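Local structure of endonuclease NucS (2VLD) at residues N132-N137 and F145-R150; V159-V164 and L173-R178; N169-E174 and N202-L207; Q187-V192 and E221-E226. The protein cleaves the single-stranded 3' and 5' extremities of branched DNA, working as a homodimer that binds single-stranded DNA and interacts with the sliding clamp PCNA. The protein carries 2 engineered substitutions. All blocks are in the same frame, centred on the assembly; numbering follows the deposited sequence.

Contact 1: N132-N137 and F145-R150; sequences NLIFEN and FKPIYR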
loop_
_atom_site.group_PDB
_atom_site.type_symbol
_atom_site.label_atom_id
_atom_site.label_comp_id
_atom_site.label_asym_id
_atom_site.label_seq_id
_atom_site.Cartn_x
_atom_site.Cartn_y
_atom_site.Cartn_z
ATOM N N ASN A 132 16.481 3.332 -33.425
ATOM C CA ASN A 132 17.076 2.542 -34.501
ATOM C C ASN A 132 17.220 3.359 -35.776
ATOM O O ASN A 132 18.234 3.291 -36.463
ATOM C CB ASN A 132 16.253 1.285 -34.776
ATOM C CG ASN A 132 16.337 0.270 -33.656
ATOM O OD1 ASN A 132 17.222 0.332 -32.802
ATOM N ND2 ASN A 132 15.416 -0.682 -33.660
ATOM N N LEU A 133 16.194 4.144 -36.070
ATOM C CA LEU A 133 16.164 4.972 -37.254
ATOM C C LEU A 133 17.270 6.020 -37.181
ATOM O O LEU A 133 17.978 6.255 -38.165
ATOM C CB LEU A 133 14.798 5.643 -37.359
ATOM C CG LEU A 133 14.043 5.633 -38.693
ATOM C CD1 LEU A 133 14.804 6.393 -39.794
ATOM C CD2 LEU A 133 13.707 4.192 -39.124
ATOM N N ILE A 134 17.420 6.630 -36.005
ATOM C CA ILE A 134 18.408 7.696 -35.779
ATOM C C ILE A 134 19.851 7.199 -35.889
ATOM O O ILE A 134 20.705 7.886 -36.460
ATOM C CB ILE A 134 18.185 8.407 -34.427
ATOM C CG1 ILE A 134 16.863 9.169 -34.451
ATOM C CG2 ILE A 134 19.306 9.391 -34.145
ATOM C CD1 ILE A 134 16.251 9.353 -33.118
ATOM N N PHE A 135 20.124 6.013 -35.349
ATOM C CA PHE A 135 21.454 5.414 -35.471
ATOM C C PHE A 135 21.774 5.013 -36.907
ATOM O O PHE A 135 22.922 5.138 -37.357
ATOM C CB PHE A 135 21.602 4.216 -34.536
ATOM C CG PHE A 135 21.966 4.600 -33.150
ATOM C CD1 PHE A 135 20.981 4.913 -32.226
ATOM C CD2 PHE A 135 23.305 4.685 -32.769
ATOM C CE1 PHE A 135 21.316 5.298 -30.939
ATOM C CE2 PHE A 135 23.661 5.068 -31.471
ATOM C CZ PHE A 135 22.670 5.378 -30.551
ATOM N N GLU A 136 20.743 4.547 -37.613
ATOM C CA GLU A 136 20.847 4.104 -38.992
ATOM C C GLU A 136 21.164 5.256 -39.934
ATOM O O GLU A 136 21.964 5.113 -40.868
ATOM C CB GLU A 136 19.532 3.461 -39.399
ATOM C CG GLU A 136 19.657 2.579 -40.600
ATOM C CD GLU A 136 18.885 1.296 -40.438
ATOM O OE1 GLU A 136 18.247 1.125 -39.364
ATOM O OE2 GLU A 136 18.924 0.469 -41.387
ATOM N N ASN A 137 20.508 6.386 -39.681
ATOM C CA ASN A 137 20.660 7.594 -40.478
ATOM C C ASN A 137 20.526 8.829 -39.593
ATOM O O ASN A 137 19.448 9.429 -39.510
ATOM C CB ASN A 137 19.634 7.621 -41.620
ATOM C CG ASN A 137 19.843 8.790 -42.575
ATOM O OD1 ASN A 137 18.892 9.478 -42.944
ATOM N ND2 ASN A 137 21.087 9.017 -42.978
ATOM N N PHE A 145 25.553 14.508 -37.186
ATOM C CA PHE A 145 25.229 14.152 -35.820
ATOM C C PHE A 145 25.669 12.712 -35.602
ATOM O O PHE A 145 25.387 11.845 -36.420
ATOM C CB PHE A 145 23.734 14.312 -35.581
ATOM C CG PHE A 145 23.227 13.608 -34.358
ATOM C CD1 PHE A 145 23.609 14.027 -33.082
ATOM C CD2 PHE A 145 22.348 12.537 -34.475
ATOM C CE1 PHE A 145 23.141 13.380 -31.947
ATOM C CE2 PHE A 145 21.869 11.888 -33.343
ATOM C CZ PHE A 145 22.266 12.314 -32.079
ATOM N N LYS A 146 26.389 12.468 -34.514
ATOM C CA LYS A 146 26.822 11.116 -34.178
ATOM C C LYS A 146 26.077 10.617 -32.932
ATOM O O LYS A 146 26.344 11.071 -31.810
ATOM C CB LYS A 146 28.346 11.069 -33.970
ATOM C CG LYS A 146 29.183 11.496 -35.191
ATOM C CD LYS A 146 29.441 10.351 -36.175
ATOM C CE LYS A 146 29.881 10.856 -37.541
ATOM N NZ LYS A 146 28.725 11.276 -38.384
ATOM N N PRO A 147 25.116 9.702 -33.124
ATOM C CA PRO A 147 24.478 9.134 -31.935
ATOM C C PRO A 147 25.393 8.089 -31.304
ATOM O O PRO A 147 26.001 7.298 -32.009
ATOM C CB PRO A 147 23.187 8.517 -32.486
ATOM C CG PRO A 147 23.461 8.266 -33.958
ATOM C CD PRO A 147 24.573 9.166 -34.389
ATOM N N ILE A 148 25.512 8.104 -29.986
ATOM C CA ILE A 148 26.482 7.256 -29.314
ATOM C C ILE A 148 25.838 6.276 -28.347
ATOM O O ILE A 148 26.100 5.072 -28.409
ATOM C CB ILE A 148 27.562 8.101 -28.582
ATOM C CG1 ILE A 148 28.203 9.106 -29.551
ATOM C CG2 ILE A 148 28.625 7.203 -27.979
ATOM C CD1 ILE A 148 29.266 9.993 -28.925
ATOM N N TYR A 149 24.992 6.795 -27.461
ATOM C CA TYR A 149 24.448 6.004 -26.358
ATOM C C TYR A 149 22.943 5.890 -26.443
ATOM O O TYR A 149 22.292 6.792 -26.932
ATOM C CB TYR A 149 24.809 6.638 -25.013
ATOM C CG TYR A 149 26.267 6.930 -24.797
ATOM C CD1 TYR A 149 26.758 8.221 -24.942
ATOM C CD2 TYR A 149 27.154 5.924 -24.422
ATOM C CE1 TYR A 149 28.104 8.512 -24.722
ATOM C CE2 TYR A 149 28.497 6.196 -24.206
ATOM C CZ TYR A 149 28.963 7.494 -24.364
ATOM O OH TYR A 149 30.284 7.772 -24.168
ATOM N N ARG A 150 22.401 4.782 -25.949
ATOM C CA ARG A 150 20.958 4.582 -25.790
ATOM C C ARG A 150 20.638 4.365 -24.331
ATOM O O ARG A 150 21.370 3.649 -23.652
ATOM C CB ARG A 150 20.524 3.311 -26.479
ATOM C CG ARG A 150 20.486 3.379 -27.928
ATOM C CD ARG A 150 19.879 2.120 -28.384
ATOM N NE ARG A 150 20.247 1.832 -29.752
ATOM C CZ ARG A 150 19.370 1.641 -30.723
ATOM N NH1 ARG A 150 18.061 1.716 -30.456
ATOM N NH2 ARG A 150 19.802 1.366 -31.955
#
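The ring of Phe-135 is held between Pro-147 on one face and the guanidinium of Arg-150 on the other. On the proline side CB stands 3.7 Å from the ring centroid and 14° off the normal, a CH-pi contact over the middle of the face. On the opposite side the guanidinium lies flat on the ring, centres 4.6 Å apart and planes within 5°, in an offset stack displaced toward the CD1 side. The ring's edge looks at the backbone, with Tyr-149 O near its plane, 3.9 Å from Phe-135 CZ.

Asn-132, one turn earlier in the helix, holds the guanidinium from the end. Its OD1 accepts from both terminal nitrogens, 2.9 Å from Arg-150 NH1 and 2.9 Å from Arg-150 NH2. Neither hydrogen bond is straight, because two N-H groups converge on one oxygen. The NH2 donor lies in the carbonyl plane, whereas NH1 approaches from above it. Because Arg-150 runs extended from CG to NE, the guanidinium reaches back under the ring as far as this amide.

Further along the helix, Ile-134 puts CG2 against the edge of the Phe-145 ring, 3.7 Å from CE2, and the same methyl lies 4.3 Å from Pro-147 CG. Ile-134 and Phe-145 both continue inward to Leu-173 of strand 170-175. Beyond the ring, two residues of the edge strand, Ile-148 and Tyr-149, stand opposite the single residue Met-162 and hydrogen-bond to its backbone, a classic beta bulge. Helix 127-136 packed on the strand that follows it is the alpha-beta opening of the PD-(D/E)XK nuclease core.

Contact 2: V159-V164 and L173-R178; sequences VDVMGV and LELKRR
The carboxylates of Asp-160 and Glu-174 lie nearly parallel, planes 18° apart, and overlap face to face with an offset. Asp-160 OD2 sits above the plane of the other group, 3.5 Å from Glu-174 CD, while Glu-174 OE1 lies over the aspartate. Asp-160 OD2 and Glu-174 OE1 are 3.3 Å apart, two acceptors with no hydrogen bond between them. At the edges the donors come in. Leu-175 N donates to the anti lone pair of Asp-160 OD2 at 2.8 Å, and Lys-176 NZ meets Glu-174 OE2 on the anti side in a 3.1 Å salt bridge. That same OE2 also takes a hydrogen bond from Gln-187, and Asp-160 OD1 pairs with Lys-44 of the second subunit.

Val-161 and Leu-173 form an antiparallel hydrogen-bonded pair beside this acidic cluster. Leu-173 N donates to Val-161 O at 2.8 Å; the return bond, from Val-161 N to Leu-173 O, is weak. Their side chains point the same way, Val-161 CB 3.9 Å from Leu-173 CD1, toward helix 127-136. The hairpin thus sets Asp-160, Glu-174 and Lys-176 together in the pattern of the PD-(D/E)XK signature, consistent with the nuclease active site of this C-terminal domain.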
loop_
_atom_site.group_PDB
_atom_site.type_symbol
_atom_site.label_atom_id
_atom_site.label_comp_id
_atom_site.label_asym_id
_atom_site.label_seq_id
_atom_site.Cartn_x
_atom_site.Cartn_y
_atom_site.Cartn_z
ATOM N N VAL A 159 18.792 9.269 -20.507
ATOM C CA VAL A 159 18.648 9.987 -21.755
ATOM C C VAL A 159 18.360 8.973 -22.857
ATOM O O VAL A 159 19.080 8.001 -22.991
ATOM C CB VAL A 159 19.952 10.786 -22.047
ATOM C CG1 VAL A 159 19.992 11.302 -23.477
ATOM C CG2 VAL A 159 20.110 11.933 -21.047
ATOM N N ASP A 160 17.311 9.200 -23.643
ATOM C CA ASP A 160 16.882 8.235 -24.677
ATOM C C ASP A 160 17.998 7.877 -25.650
ATOM O O ASP A 160 18.411 6.726 -25.727
ATOM C CB ASP A 160 15.648 8.760 -25.431
ATOM C CG ASP A 160 14.411 8.855 -24.535
ATOM O OD1 ASP A 160 14.446 8.261 -23.436
ATOM O OD2 ASP A 160 13.401 9.505 -24.913
ATOM N N VAL A 161 18.462 8.883 -26.395
ATOM C CA VAL A 161 19.692 8.823 -27.172
ATOM C C VAL A 161 20.598 10.011 -26.775
ATOM O O VAL A 161 20.122 11.129 -26.559
ATOM C CB VAL A 161 19.401 8.888 -28.668
ATOM C CG1 VAL A 161 20.699 9.035 -29.470
ATOM C CG2 VAL A 161 18.637 7.651 -29.113
HETATM N N MSE A 162 21.896 9.752 -26.652
HETATM C CA MSE A 162 22.876 10.807 -26.439
HETATM C C MSE A 162 23.945 10.669 -27.500
HETATM O O MSE A 162 24.342 9.550 -27.860
HETATM C CB MSE A 162 23.486 10.739 -25.043
HETATM C CG MSE A 162 24.411 11.891 -24.726
HETATM SE SE MSE A 162 24.933 11.892 -22.831
HETATM C CE MSE A 162 26.844 11.541 -22.971
ATOM N N GLY A 163 24.378 11.812 -28.016
ATOM C CA GLY A 163 25.403 11.849 -29.031
ATOM C C GLY A 163 26.201 13.127 -29.010
ATOM O O GLY A 163 26.201 13.874 -28.029
ATOM N N VAL A 164 26.880 13.369 -30.122
ATOM C CA VAL A 164 27.727 14.526 -30.276
ATOM C C VAL A 164 27.437 15.084 -31.667
ATOM O O VAL A 164 27.229 14.310 -32.614
ATOM C CB VAL A 164 29.208 14.122 -30.047
ATOM C CG1 VAL A 164 29.962 13.885 -31.364
ATOM C CG2 VAL A 164 29.915 15.148 -29.181
ATOM N N LEU A 173 18.952 13.670 -26.992
ATOM C CA LEU A 173 17.655 13.435 -27.660
ATOM C C LEU A 173 16.636 12.825 -26.698
ATOM O O LEU A 173 16.916 11.835 -26.022
ATOM C CB LEU A 173 17.782 12.509 -28.870
ATOM C CG LEU A 173 18.701 12.790 -30.052
ATOM C CD1 LEU A 173 18.459 11.734 -31.131
ATOM C CD2 LEU A 173 18.498 14.186 -30.609
ATOM N N GLU A 174 15.460 13.434 -26.637
ATOM C CA GLU A 174 14.305 12.875 -25.956
ATOM C C GLU A 174 13.289 12.446 -27.018
ATOM O O GLU A 174 12.771 13.286 -27.752
ATOM C CB GLU A 174 13.705 13.923 -25.018
ATOM C CG GLU A 174 12.530 13.452 -24.164
ATOM C CD GLU A 174 12.930 12.451 -23.084
ATOM O OE1 GLU A 174 14.131 12.105 -22.974
ATOM O OE2 GLU A 174 12.034 11.995 -22.343
ATOM N N LEU A 175 13.025 11.143 -27.107
ATOM C CA LEU A 175 12.100 10.604 -28.114
ATOM C C LEU A 175 10.730 10.298 -27.533
ATOM O O LEU A 175 10.585 9.489 -26.614
ATOM C CB LEU A 175 12.642 9.322 -28.762
ATOM C CG LEU A 175 14.135 9.081 -28.961
ATOM C CD1 LEU A 175 14.354 7.685 -29.485
ATOM C CD2 LEU A 175 14.745 10.111 -29.900
ATOM N N LYS A 176 9.717 10.948 -28.080
ATOM C CA LYS A 176 8.334 10.584 -27.798
ATOM C C LYS A 176 7.708 10.115 -29.107
ATOM O O LYS A 176 8.155 10.508 -30.185
ATOM C CB LYS A 176 7.575 11.760 -27.169
ATOM C CG LYS A 176 8.086 12.139 -25.766
ATOM C CD LYS A 176 7.296 11.451 -24.641
ATOM C CE LYS A 176 8.214 10.880 -23.536
ATOM N NZ LYS A 176 8.981 11.877 -22.712
ATOM N N ARG A 177 6.707 9.245 -29.021
ATOM C CA ARG A 177 6.072 8.697 -30.224
ATOM C C ARG A 177 4.693 9.303 -30.496
ATOM O O ARG A 177 4.107 9.074 -31.558
ATOM C CB ARG A 177 5.974 7.172 -30.143
ATOM C CG ARG A 177 5.168 6.686 -28.959
ATOM C CD ARG A 177 4.566 5.320 -29.214
ATOM N NE ARG A 177 4.153 4.709 -27.956
ATOM C CZ ARG A 177 4.965 4.029 -27.150
ATOM N NH1 ARG A 177 6.245 3.853 -27.466
ATOM N NH2 ARG A 177 4.491 3.517 -26.024
ATOM N N ARG A 178 4.181 10.059 -29.527
ATOM C CA ARG A 178 2.927 10.800 -29.674
ATOM C C ARG A 178 3.231 12.295 -29.705
ATOM O O ARG A 178 4.402 12.688 -29.701
ATOM C CB ARG A 178 1.972 10.465 -28.522
ATOM C CG ARG A 178 1.465 9.029 -28.542
ATOM C CD ARG A 178 0.379 8.769 -27.494
ATOM N NE ARG A 178 -0.346 7.518 -27.751
ATOM C CZ ARG A 178 -0.084 6.344 -27.173
ATOM N NH1 ARG A 178 0.895 6.225 -26.277
ATOM N NH2 ARG A 178 -0.811 5.279 -27.491
#

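Contact 3: N169-E174 and N202-L207; sequences NIVVLE and NVRGIL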
loop_
_atom_site.group_PDB
_atom_site.type_symbol
_atom_site.label_atom_id
_atom_site.label_comp_id
_atom_site.label_asym_id
_atom_site.label_seq_id
_atom_site.Cartn_x
_atom_site.Cartn_y
_atom_site.Cartn_z
ATOM N N ASN A 169 29.718 19.294 -29.699
ATOM C CA ASN A 169 28.779 19.532 -28.595
ATOM C C ASN A 169 28.018 18.263 -28.241
ATOM O O ASN A 169 27.682 17.463 -29.117
ATOM C CB ASN A 169 27.745 20.606 -28.969
ATOM C CG ASN A 169 28.364 21.960 -29.235
ATOM O OD1 ASN A 169 29.135 22.476 -28.419
ATOM N ND2 ASN A 169 28.008 22.560 -30.373
ATOM N N ILE A 170 27.720 18.093 -26.961
ATOM C CA ILE A 170 26.887 16.978 -26.532
ATOM C C ILE A 170 25.434 17.255 -26.889
ATOM O O ILE A 170 24.903 18.325 -26.595
ATOM C CB ILE A 170 27.071 16.667 -25.030
ATOM C CG1 ILE A 170 28.369 15.883 -24.844
ATOM C CG2 ILE A 170 25.888 15.880 -24.485
ATOM C CD1 ILE A 170 28.838 15.796 -23.435
ATOM N N VAL A 171 24.812 16.290 -27.559
ATOM C CA VAL A 171 23.424 16.404 -27.951
ATOM C C VAL A 171 22.612 15.360 -27.216
ATOM O O VAL A 171 22.867 14.154 -27.328
ATOM C CB VAL A 171 23.239 16.227 -29.468
ATOM C CG1 VAL A 171 21.757 16.069 -29.829
ATOM C CG2 VAL A 171 23.857 17.397 -30.219
ATOM N N VAL A 172 21.631 15.846 -26.465
ATOM C CA VAL A 172 20.629 15.011 -25.821
ATOM C C VAL A 172 19.393 14.894 -26.713
ATOM O O VAL A 172 18.862 15.907 -27.151
ATOM C CB VAL A 172 20.247 15.626 -24.470
ATOM C CG1 VAL A 172 18.990 14.996 -23.911
ATOM C CG2 VAL A 172 21.362 15.446 -23.524
ATOM N N LEU A 173 18.952 13.670 -26.992
ATOM C CA LEU A 173 17.655 13.435 -27.660
ATOM C C LEU A 173 16.636 12.825 -26.698
ATOM O O LEU A 173 16.916 11.835 -26.022
ATOM C CB LEU A 173 17.782 12.509 -28.870
ATOM C CG LEU A 173 18.701 12.790 -30.052
ATOM C CD1 LEU A 173 18.459 11.734 -31.131
ATOM C CD2 LEU A 173 18.498 14.186 -30.609
ATOM N N GLU A 174 15.460 13.434 -26.637
ATOM C CA GLU A 174 14.305 12.875 -25.956
ATOM C C GLU A 174 13.289 12.446 -27.018
ATOM O O GLU A 174 12.771 13.286 -27.752
ATOM C CB GLU A 174 13.705 13.923 -25.018
ATOM C CG GLU A 174 12.530 13.452 -24.164
ATOM C CD GLU A 174 12.930 12.451 -23.084
ATOM O OE1 GLU A 174 14.131 12.105 -22.974
ATOM O OE2 GLU A 174 12.034 11.995 -22.343
ATOM N N ASN A 202 27.682 24.158 -23.531
ATOM C CA ASN A 202 27.508 23.608 -24.878
ATOM C C ASN A 202 26.945 22.189 -24.931
ATOM O O ASN A 202 27.632 21.226 -25.296
ATOM C CB ASN A 202 28.799 23.732 -25.690
ATOM C CG ASN A 202 29.121 25.168 -26.057
ATOM O OD1 ASN A 202 28.242 26.040 -26.099
ATOM N ND2 ASN A 202 30.389 25.421 -26.331
ATOM N N VAL A 203 25.677 22.092 -24.551
ATOM C CA VAL A 203 24.907 20.861 -24.578
ATOM C C VAL A 203 23.592 21.226 -25.233
ATOM O O VAL A 203 22.938 22.187 -24.826
ATOM C CB VAL A 203 24.633 20.333 -23.146
ATOM C CG1 VAL A 203 23.558 19.247 -23.152
ATOM C CG2 VAL A 203 25.907 19.825 -22.502
ATOM N N ARG A 204 23.200 20.471 -26.250
ATOM C CA ARG A 204 21.946 20.751 -26.936
ATOM C C ARG A 204 20.872 19.737 -26.580
ATOM O O ARG A 204 21.158 18.563 -26.349
ATOM C CB ARG A 204 22.154 20.819 -28.447
ATOM C CG ARG A 204 23.099 21.926 -28.859
ATOM C CD ARG A 204 22.820 22.413 -30.245
ATOM N NE ARG A 204 23.404 21.527 -31.232
ATOM C CZ ARG A 204 22.737 20.979 -32.240
ATOM N NH1 ARG A 204 21.454 21.237 -32.426
ATOM N NH2 ARG A 204 23.369 20.179 -33.081
ATOM N N GLY A 205 19.636 20.208 -26.525
ATOM C CA GLY A 205 18.507 19.340 -26.278
ATOM C C GLY A 205 17.574 19.347 -27.464
ATOM O O GLY A 205 16.979 20.370 -27.783
ATOM N N ILE A 206 17.461 18.208 -28.132
ATOM C CA ILE A 206 16.522 18.072 -29.240
ATOM C C ILE A 206 15.399 17.099 -28.890
ATOM O O ILE A 206 15.645 15.926 -28.600
ATOM C CB ILE A 206 17.206 17.610 -30.549
ATOM C CG1 ILE A 206 18.337 18.570 -30.948
ATOM C CG2 ILE A 206 16.163 17.483 -31.663
ATOM C CD1 ILE A 206 19.293 18.034 -32.018
ATOM N N LEU A 207 14.173 17.607 -28.914
ATOM C CA LEU A 207 12.985 16.804 -28.693
ATOM C C LEU A 207 12.554 16.162 -30.006
ATOM O O LEU A 207 12.178 16.865 -30.934
ATOM C CB LEU A 207 11.863 17.707 -28.196
ATOM C CG LEU A 207 10.746 17.211 -27.282
ATOM C CD1 LEU A 207 9.550 18.088 -27.573
ATOM C CD2 LEU A 207 10.391 15.750 -27.479
#
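Ile-206 packs along Leu-173 and reaches across to Val-171. Its CB lies 3.7 Å from Leu-173 CD2, with the two side chains side by side and pointing the same way. Ile-206 CG2 lies 4.2 Å from Leu-173 CD2. The other branch starts at CG1, anti to the carbonyl carbon (chi1 -57°), and continues extended (chi2 166°); together the two torsions carry Ile-206 CD1 to within 3.8 Å of Val-171 CG1, while it still borders Leu-173 CD2 at 4.2 Å.

Beneath these contacts the backbones run parallel, paired from Ile-170 with Val-203 to Glu-174 with Leu-207. Val-172 is gripped twice, its N giving to Arg-204 O and its O taking Ile-206 N at 2.9 Å. The two strands are the sides of a beta-alpha-beta unit whose connection is helix 182-199, and they are the third and fourth strands of the five-stranded mixed sheet of the PD-(D/E)XK domain. That helix covers the face carrying Ile-170 and Val-172.

On the opposite face Arg-204 runs beside Val-171, and Val-171 CG2 stands over one face of the guanidinium, 4.0 Å from Arg-204 NH2. The bend at chi3 (-80°) turns the head group into a cluster of acids: NH2 forms salt bridges with Glu-142 and Asp-165, and NH1 with Glu-226.

Contact 4: Q187-V192 and E221-E226; sequences QMKRYV and EKEGLE. Engineered in segment 187-192: Met-188 (natural residue Leu).
Met-188 and Leu-225 meet tip to tip, the selenomethionine CE ending 3.8 Å from Leu-225 CB and 4.0 Å from its CD1. Met-188 is an engineered residue, leucine in the natural protein; its chain runs out straight and then bends at chi3 (71°), which swings the terminal methyl onto the leucine. One turn later Val-192 slides past Leu-225 in the opposite direction. Leu-225 CD2 rests equally against both of its methyls, 4.1 Å from Val-192 CG1 and 4.1 Å from Val-192 CG2.

Lys-189 and Glu-223 cross at about a right angle above this apolar patch. The lysine is extended up to its last bond, and NZ comes down on the carboxylate from above its plane, 76° out of it, to form a salt bridge of 2.7 Å with Glu-223 OE2. A second acid, Asp-193, also holds that NZ.

Gly-224, with positive phi, ends helix 214-223 in a Schellman motif and turns the chain so that Leu-225 faces helix 182-199. Met-188 and Leu-225 share Leu-220 of helix 214-223 as a neighbour, while Met-188 also rests on Leu-207 and Val-192 on Val-203. Helix 182-199 thus touches strand 203-209 through Met-188 and Val-192 and also meets the end of helix 214-223, from which the chain passes into strand 226-229.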
loop_
_atom_site.group_PDB
_atom_site.type_symbol
_atom_site.label_atom_id
_atom_site.label_comp_id
_atom_site.label_asym_id
_atom_site.label_seq_id
_atom_site.Cartn_x
_atom_site.Cartn_y
_atom_site.Cartn_z
ATOM N N GLN A 187 11.086 17.247 -18.941
ATOM C CA GLN A 187 11.885 16.049 -18.758
ATOM C C GLN A 187 13.235 16.258 -19.453
ATOM O O GLN A 187 14.293 16.203 -18.813
ATOM C CB GLN A 187 11.128 14.798 -19.245
ATOM C CG GLN A 187 11.784 13.478 -18.828
ATOM C CD GLN A 187 10.846 12.248 -18.810
ATOM O OE1 GLN A 187 9.893 12.189 -18.024
ATOM N NE2 GLN A 187 11.157 11.245 -19.640
HETATM N N MSE A 188 13.197 16.572 -20.745
HETATM C CA MSE A 188 14.423 16.803 -21.492
HETATM C C MSE A 188 15.276 17.926 -20.894
HETATM O O MSE A 188 16.510 17.802 -20.804
HETATM C CB MSE A 188 14.120 17.102 -22.948
HETATM C CG MSE A 188 15.380 17.260 -23.760
HETATM SE SE MSE A 188 14.980 17.411 -25.647
HETATM C CE MSE A 188 14.206 19.187 -25.625
ATOM N N LYS A 189 14.619 19.014 -20.490
ATOM C CA LYS A 189 15.302 20.129 -19.841
ATOM C C LYS A 189 16.161 19.644 -18.684
ATOM O O LYS A 189 17.335 19.989 -18.600
ATOM C CB LYS A 189 14.305 21.184 -19.352
ATOM C CG LYS A 189 14.976 22.371 -18.677
ATOM C CD LYS A 189 13.990 23.464 -18.279
ATOM C CE LYS A 189 14.616 24.447 -17.274
ATOM N NZ LYS A 189 15.924 25.011 -17.742
ATOM N N ARG A 190 15.573 18.832 -17.809
ATOM C CA ARG A 190 16.280 18.309 -16.646
ATOM C C ARG A 190 17.573 17.607 -17.055
ATOM O O ARG A 190 18.616 17.814 -16.436
ATOM C CB ARG A 190 15.378 17.364 -15.860
ATOM C CG ARG A 190 15.862 17.095 -14.452
ATOM C CD ARG A 190 14.863 16.289 -13.653
ATOM N NE ARG A 190 15.017 14.860 -13.891
ATOM C CZ ARG A 190 14.111 14.094 -14.494
ATOM N NH1 ARG A 190 12.966 14.613 -14.917
ATOM N NH2 ARG A 190 14.346 12.803 -14.659
ATOM N N TYR A 191 17.499 16.803 -18.116
ATOM C CA TYR A 191 18.655 16.072 -18.627
ATOM C C TYR A 191 19.698 17.037 -19.128
ATOM O O TYR A 191 20.874 16.899 -18.808
ATOM C CB TYR A 191 18.263 15.102 -19.750
ATOM C CG TYR A 191 17.166 14.129 -19.394
ATOM C CD1 TYR A 191 16.223 13.747 -20.344
ATOM C CD2 TYR A 191 17.066 13.586 -18.109
ATOM C CE1 TYR A 191 15.216 12.857 -20.035
ATOM C CE2 TYR A 191 16.055 12.691 -17.781
ATOM C CZ TYR A 191 15.134 12.331 -18.750
ATOM O OH TYR A 191 14.125 11.444 -18.444
ATOM N N VAL A 192 19.256 18.031 -19.897
ATOM C CA VAL A 192 20.160 19.029 -20.469
ATOM C C VAL A 192 20.886 19.813 -19.366
ATOM O O VAL A 192 22.112 19.882 -19.357
ATOM C CB VAL A 192 19.418 19.956 -21.471
ATOM C CG1 VAL A 192 20.296 21.119 -21.905
ATOM C CG2 VAL A 192 18.968 19.168 -22.684
ATOM N N GLU A 221 11.307 27.098 -27.142
ATOM C CA GLU A 221 11.859 28.378 -27.585
ATOM C C GLU A 221 12.371 29.143 -26.380
ATOM O O GLU A 221 13.520 29.588 -26.348
ATOM C CB GLU A 221 10.794 29.211 -28.293
ATOM C CG GLU A 221 10.490 28.804 -29.724
ATOM C CD GLU A 221 9.213 29.455 -30.238
ATOM O OE1 GLU A 221 8.906 30.597 -29.822
ATOM O OE2 GLU A 221 8.510 28.823 -31.055
ATOM N N LYS A 222 11.494 29.266 -25.387
ATOM C CA LYS A 222 11.785 29.926 -24.123
ATOM C C LYS A 222 13.057 29.399 -23.465
ATOM O O LYS A 222 13.697 30.115 -22.694
ATOM C CB LYS A 222 10.605 29.724 -23.172
ATOM C CG LYS A 222 10.653 30.544 -21.887
ATOM C CD LYS A 222 9.727 29.953 -20.823
ATOM C CE LYS A 222 8.253 30.209 -21.125
ATOM N NZ LYS A 222 7.376 29.341 -20.296
ATOM N N GLU A 223 13.424 28.156 -23.785
ATOM C CA GLU A 223 14.429 27.425 -23.016
ATOM C C GLU A 223 15.729 27.144 -23.758
ATOM O O GLU A 223 16.699 26.674 -23.161
ATOM C CB GLU A 223 13.833 26.114 -22.505
ATOM C CG GLU A 223 14.458 25.613 -21.222
ATOM C CD GLU A 223 14.199 26.536 -20.046
ATOM O OE1 GLU A 223 13.017 26.760 -19.705
ATOM O OE2 GLU A 223 15.184 27.024 -19.454
ATOM N N GLY A 224 15.744 27.428 -25.055
ATOM C CA GLY A 224 16.945 27.260 -25.866
ATOM C C GLY A 224 17.081 25.846 -26.380
ATOM O O GLY A 224 18.174 25.410 -26.751
ATOM N N LEU A 225 15.963 25.128 -26.402
ATOM C CA LEU A 225 15.943 23.737 -26.836
ATOM C C LEU A 225 15.238 23.593 -28.183
ATOM O O LEU A 225 14.491 24.474 -28.610
ATOM C CB LEU A 225 15.304 22.845 -25.766
ATOM C CG LEU A 225 15.758 23.069 -24.317
ATOM C CD1 LEU A 225 14.803 22.406 -23.357
ATOM C CD2 LEU A 225 17.180 22.592 -24.072
ATOM N N GLU A 226 15.481 22.473 -28.849
ATOM C CA GLU A 226 15.116 22.324 -30.250
ATOM C C GLU A 226 14.102 21.205 -30.470
ATOM O O GLU A 226 13.866 20.390 -29.586
ATOM C CB GLU A 226 16.382 22.082 -31.081
ATOM C CG GLU A 226 17.462 23.146 -30.886
ATOM C CD GLU A 226 18.844 22.666 -31.278
ATOM O OE1 GLU A 226 19.029 22.256 -32.444
ATOM O OE2 GLU A 226 19.748 22.712 -30.419
#

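In the fold
Going from the N terminus, contact 1 closes the short loop between helix 127-136 and strand 146-154, and contact 2 then closes the hairpin of strands 157-164 and 170-175. The two are in series and join where strands 146-154 and 157-164 pair. Contact 3 shares Leu-173 and Glu-174 with contact 2 and spans helix 182-199 to reach strand 203-209. Contact 4 crosses it, because its segments alternate with those of contact 3, and brings helix 214-223 and the start of strand 226-229 to helix 182-199. Contacts 1 and 4 do not touch: contact 1 ties a helix to the edge strand 146-154, contact 4 ties a helix to the turn that leads into strand 226-229.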